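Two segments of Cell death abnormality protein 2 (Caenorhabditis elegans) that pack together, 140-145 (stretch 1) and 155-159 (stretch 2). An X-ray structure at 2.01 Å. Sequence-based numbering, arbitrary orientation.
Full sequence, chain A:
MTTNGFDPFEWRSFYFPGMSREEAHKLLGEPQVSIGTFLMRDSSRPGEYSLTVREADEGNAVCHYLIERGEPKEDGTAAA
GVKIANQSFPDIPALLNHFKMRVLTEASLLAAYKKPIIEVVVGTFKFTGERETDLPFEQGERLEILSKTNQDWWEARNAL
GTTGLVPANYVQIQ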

# COMPACT_ATOMS: atom_id res chain seq x y z
N GLY A 140 22.08 -6.18 10.87
CA GLY A 140 22.77 -5.07 10.23
C GLY A 140 21.93 -4.36 9.18
O GLY A 140 22.37 -3.36 8.62
N GLU A 141 20.72 -4.85 8.91
CA GLU A 141 19.89 -4.26 7.87
C GLU A 141 19.25 -2.94 8.30
O GLU A 141 18.71 -2.84 9.40
CB GLU A 141 18.82 -5.24 7.37
CG GLU A 141 18.00 -4.69 6.20
CD GLU A 141 17.04 -5.71 5.61
OE1 GLU A 141 17.18 -6.92 5.90
OE2 GLU A 141 16.13 -5.31 4.86
N ARG A 142 19.29 -1.95 7.41
CA ARG A 142 18.74 -0.62 7.69
C ARG A 142 17.23 -0.60 7.48
O ARG A 142 16.74 -1.02 6.44
CB ARG A 142 19.41 0.42 6.78
CG ARG A 142 18.93 1.85 6.98
CD ARG A 142 19.45 2.77 5.87
NE ARG A 142 19.09 4.18 6.05
CZ ARG A 142 17.90 4.71 5.77
NH1 ARG A 142 16.91 3.95 5.31
NH2 ARG A 142 17.69 6.01 5.95
N LEU A 143 16.49 -0.14 8.48
CA LEU A 143 15.04 -0.09 8.36
C LEU A 143 14.55 1.27 8.79
O LEU A 143 15.24 2.01 9.49
CB LEU A 143 14.38 -1.17 9.22
CG LEU A 143 14.80 -2.62 9.00
CD1 LEU A 143 14.26 -3.48 10.11
CD2 LEU A 143 14.34 -3.16 7.62
N GLU A 144 13.34 1.58 8.35
CA GLU A 144 12.70 2.83 8.72
C GLU A 144 11.48 2.48 9.54
O GLU A 144 10.61 1.73 9.10
CB GLU A 144 12.32 3.62 7.46
CG GLU A 144 13.53 4.27 6.81
CD GLU A 144 13.27 4.74 5.37
OE1 GLU A 144 12.14 4.58 4.89
OE2 GLU A 144 14.22 5.26 4.73
N ILE A 145 11.43 3.03 10.75
CA ILE A 145 10.31 2.80 11.64
C ILE A 145 9.18 3.79 11.36
O ILE A 145 9.39 5.00 11.41
CB ILE A 145 10.76 2.91 13.11
CG1 ILE A 145 11.89 1.90 13.39
CG2 ILE A 145 9.59 2.68 14.06
CD1 ILE A 145 11.51 0.44 13.16
N GLU A 155 6.05 -0.96 13.51
CA GLU A 155 5.91 -1.04 12.06
C GLU A 155 7.17 -0.49 11.39
O GLU A 155 7.58 0.65 11.66
CB GLU A 155 4.67 -0.26 11.59
CG GLU A 155 4.40 -0.38 10.09
CD GLU A 155 3.26 0.52 9.60
OE1 GLU A 155 2.85 1.44 10.33
OE2 GLU A 155 2.78 0.31 8.47
N ALA A 156 7.78 -1.30 10.53
CA ALA A 156 9.03 -0.95 9.84
C ALA A 156 8.88 -1.07 8.31
O ALA A 156 7.94 -1.70 7.81
CB ALA A 156 10.14 -1.84 10.31
N ARG A 157 9.80 -0.45 7.58
CA ARG A 157 9.80 -0.48 6.12
C ARG A 157 11.21 -0.76 5.66
O ARG A 157 12.16 -0.13 6.13
CB ARG A 157 9.32 0.87 5.56
CG ARG A 157 9.18 0.88 4.04
CD ARG A 157 8.46 2.15 3.57
NE ARG A 157 9.18 3.36 3.94
CZ ARG A 157 8.61 4.50 4.30
NH1 ARG A 157 7.29 4.63 4.34
NH2 ARG A 157 9.37 5.53 4.62
N ASN A 158 11.38 -1.70 4.75
CA ASN A 158 12.72 -1.97 4.25
C ASN A 158 13.07 -1.16 2.99
O ASN A 158 12.24 -0.37 2.51
CB ASN A 158 12.96 -3.47 4.07
CG ASN A 158 12.15 -4.08 2.93
OD1 ASN A 158 11.64 -3.38 2.06
ND2 ASN A 158 12.04 -5.39 2.93
N ALA A 159 14.28 -1.33 2.48
CA ALA A 159 14.76 -0.58 1.32
C ALA A 159 13.88 -0.81 0.09
O ALA A 159 13.77 0.06 -0.78
CB ALA A 159 16.20 -0.94 1.00
O HOH W 1 16.26 -2.67 4.19
O HOH W 2 13.68 -6.46 5.18

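The two stretches form a short antiparallel pairing of strands. Strand 142-145 runs against strand 155-157, with an angle of 133° between their directions. The axes therefore depart well from an exact antiparallel alignment. Together the stretches bury 372 Å² between them. Glu 144 pairs with Arg 157, and Ile 145 pairs with Ala 156.

Glu 155 meets stretch 1 through its backbone. Its carbonyl O lies 3.5 Å from Ile 145 CA, in a CA-H...O contact. Such contacts are common between antiparallel strands, where a CA hydrogen can point at a carbonyl across the gap. The CA-to-CB bond of Glu 155 points sideways, and its side chain stays clear of stretch 1. Its carboxylate is hydrogen-bonded elsewhere in the structure.

Ala 156 faces Ile 145 in a non-hydrogen-bonded pair, and the two CA atoms are 4.4 Å apart. Their side chains lie on the same face of the sheet. Ile 145 CD1 comes to 3.9 Å from Ala 156 CB, and Leu 143 CB lies 4.4 Å from the same methyl carbon. All three residues are buried, so this is a small apolar cluster that keeps hydrocarbon away from water. The backbone of Ala 156 adds a second CA-H...O contact, with its CA 3.2 Å from Glu 144 O.

Arg 157 makes the most bonds to stretch 1. It forms a hydrogen-bonded pair with Glu 144, and two backbone bonds close a ring between them. Arg 157 N donates to Glu 144 O at 2.8 Å, and Glu 144 N donates to Arg 157 O at 3.0 Å. The second bond is the straighter, at 165° against 135°. Both side chains lie on the face opposite the Ile 145 and Ala 156 pair. There they meet in a salt bridge, with Arg 157 NH2 donating to Glu 144 OE1 at 2.9 Å. Arg 157 NE adds a weak bond to the same oxygen, Glu 144 OE1, at 3.3 Å. This oxygen sits at the edge of the guanidinium, near its plane, where the N-H groups can reach it. The other carboxylate oxygen, Glu 144 OE2, accepts from Arg 142 NH1 at 3.0 Å. The carboxylate of Glu 144 thus bridges two arginines, one in each stretch, using a different oxygen for each.

Asn 158 follows, with its CB 3.8 Å from Leu 143 CD2 and 3.7 Å from Glu 141 OE2. No direct hydrogen bond joins Asn 158 to stretch 1. Water 2 links them instead. It donates to Glu 141 OE2 at 2.7 Å and accepts from Asn 158 ND2 at 3.0 Å.

Ala 159 has no direct contact with stretch 1, but water 1 ties its backbone in. This water accepts from Ala 159 N at 2.9 Å. It donates to Glu 141 OE2 at 2.7 Å and to Arg 142 O at 2.8 Å. Glu 141 OE2 therefore receives both waters, and the pairing continues through solvent beyond the last direct backbone bond.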